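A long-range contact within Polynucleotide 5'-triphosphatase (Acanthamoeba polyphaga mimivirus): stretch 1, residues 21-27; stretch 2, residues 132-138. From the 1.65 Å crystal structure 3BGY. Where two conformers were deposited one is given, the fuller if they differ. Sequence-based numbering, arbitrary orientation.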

# COMPACT_ATOMS: atom_id res chain seq x y z
N ASN A 21 -0.48 -24.69 2.40
CA ASN A 21 -0.79 -24.80 3.84
C ASN A 21 -0.40 -23.58 4.69
O ASN A 21 -1.15 -23.18 5.59
CB ASN A 21 -0.15 -26.09 4.39
CG ASN A 21 -0.82 -27.33 3.81
OD1 ASN A 21 -1.98 -27.27 3.39
ND2 ASN A 21 -0.12 -28.47 3.83
N GLU A 22 0.71 -22.95 4.33
CA GLU A 22 1.16 -21.77 5.05
C GLU A 22 0.25 -20.57 4.74
O GLU A 22 -0.08 -19.82 5.65
CB GLU A 22 2.61 -21.44 4.68
CG GLU A 22 3.60 -22.37 5.36
CD GLU A 22 5.06 -21.97 5.18
OE1 GLU A 22 5.34 -20.82 4.73
OE2 GLU A 22 5.95 -22.80 5.51
N ILE A 23 -0.21 -20.46 3.49
CA ILE A 23 -1.11 -19.37 3.07
C ILE A 23 -2.48 -19.55 3.72
O ILE A 23 -3.11 -18.57 4.11
CB ILE A 23 -1.19 -19.27 1.53
CG1 ILE A 23 0.16 -18.82 1.02
CG2 ILE A 23 -2.23 -18.21 1.05
CD1 ILE A 23 0.42 -19.07 -0.45
N VAL A 24 -2.95 -20.79 3.84
CA VAL A 24 -4.24 -21.04 4.54
C VAL A 24 -4.17 -20.53 5.99
O VAL A 24 -5.10 -19.87 6.46
CB VAL A 24 -4.63 -22.57 4.43
CG1 VAL A 24 -5.77 -22.96 5.39
CG2 VAL A 24 -5.03 -22.86 3.03
N GLU A 25 -3.06 -20.74 6.68
CA GLU A 25 -2.89 -20.24 8.04
C GLU A 25 -2.86 -18.71 8.06
O GLU A 25 -3.49 -18.11 8.92
CB GLU A 25 -1.60 -20.79 8.68
CG GLU A 25 -1.59 -22.32 8.74
CD GLU A 25 -0.44 -22.89 9.54
OE1 GLU A 25 0.74 -22.62 9.19
OE2 GLU A 25 -0.72 -23.62 10.52
N MET A 26 -2.19 -18.11 7.06
CA MET A 26 -2.11 -16.64 6.95
C MET A 26 -3.49 -16.07 6.71
O MET A 26 -3.82 -15.01 7.25
CB MET A 26 -1.18 -16.20 5.82
CG MET A 26 0.26 -16.45 6.09
SD MET A 26 1.23 -16.13 4.60
CE MET A 26 1.14 -14.35 4.52
N LEU A 27 -4.30 -16.76 5.91
CA LEU A 27 -5.67 -16.30 5.63
C LEU A 27 -6.56 -16.36 6.87
O LEU A 27 -7.41 -15.49 7.06
CB LEU A 27 -6.30 -17.13 4.49
CG LEU A 27 -5.83 -16.79 3.09
CD1 LEU A 27 -6.09 -17.92 2.13
CD2 LEU A 27 -6.50 -15.51 2.62
N GLY A 132 4.34 -8.92 10.75
CA GLY A 132 3.96 -9.56 9.51
C GLY A 132 4.75 -10.73 8.98
O GLY A 132 5.95 -10.86 9.26
N LYS A 133 4.04 -11.63 8.29
CA LYS A 133 4.64 -12.79 7.65
C LYS A 133 4.69 -12.45 6.16
O LYS A 133 3.78 -11.83 5.61
CB LYS A 133 3.81 -14.06 7.90
CG LYS A 133 4.40 -15.34 7.31
CD LYS A 133 3.81 -16.60 7.93
CE LYS A 133 4.22 -17.86 7.16
NZ LYS A 133 5.69 -18.09 7.11
N LEU A 134 5.80 -12.79 5.53
CA LEU A 134 5.98 -12.53 4.11
C LEU A 134 6.61 -13.76 3.50
O LEU A 134 7.66 -14.20 3.97
CB LEU A 134 6.92 -11.33 3.90
CG LEU A 134 7.05 -10.65 2.53
CD1 LEU A 134 7.38 -9.19 2.73
CD2 LEU A 134 8.11 -11.29 1.65
N ILE A 135 5.96 -14.32 2.49
CA ILE A 135 6.54 -15.48 1.80
C ILE A 135 6.64 -15.27 0.30
O ILE A 135 5.81 -14.60 -0.32
CB ILE A 135 5.81 -16.83 2.10
CG1 ILE A 135 4.33 -16.77 1.74
CG2 ILE A 135 6.02 -17.26 3.56
CD1 ILE A 135 3.69 -18.13 1.66
N GLY A 136 7.73 -15.80 -0.26
CA GLY A 136 7.96 -15.72 -1.69
C GLY A 136 7.39 -17.02 -2.22
O GLY A 136 7.18 -17.97 -1.46
N ILE A 137 7.04 -17.04 -3.49
CA ILE A 137 6.44 -18.22 -4.10
C ILE A 137 7.43 -18.79 -5.10
O ILE A 137 7.97 -18.05 -5.91
CB ILE A 137 5.10 -17.85 -4.79
CG1 ILE A 137 4.09 -17.32 -3.75
CG2 ILE A 137 4.53 -19.01 -5.62
CD1 ILE A 137 3.74 -18.31 -2.63
N ASP A 138 7.65 -20.11 -5.04
CA ASP A 138 8.58 -20.76 -5.96
C ASP A 138 8.07 -20.68 -7.41
O ASP A 138 6.92 -21.04 -7.71
CB ASP A 138 8.80 -22.24 -5.59
CG ASP A 138 9.42 -22.43 -4.20
OD1 ASP A 138 10.06 -21.51 -3.65
OD2 ASP A 138 9.26 -23.55 -3.66
O HOH W 1 7.76 -19.68 5.35

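Ile-135 is the hub of this helix-on-strand contact. Its CA-to-CB bond points toward the helix, and with chi1 in the p well its side chain meets two residues three apart, about one helical turn: CD1 lies 3.7 Å from CG1 of Ile-23, and CG1 lies 4.3 Å from SD of Met-26. Ile-23 itself sets out sideways, but its end comes nearer, and its CD1 reaches 4.0 Å from CD1 of Ile-137, extending the apolar patch to Ile-137. The alternation of the strand is plain: Lys-133 and Ile-135 face the helix while Leu-134, between them, points away.

Met-26 carries the packing toward Lys-133, where the CA atoms of the two residues are 7.8 Å apart. Its CE rests 3.8 Å from the backbone O of Lys-133, and its CG lies 4.0 Å from CD of the lysine, so the aliphatic part of a charged side chain serves as apolar surface.

The lysine chain, extended through chi3 and turned at chi4 (p), brings its amine to Glu-22, one turn back along the helix. The salt bridge is long, 3.6 Å from NZ to OE1, and a water bridges the same two atoms, donating to Glu-22 OE1 at 2.7 Å and accepting a weak hydrogen bond from Lys-133 NZ at 3.1 Å. No direct hydrogen bond joins the two stretches; side-chain packing and this hydrated charge pair make the contact.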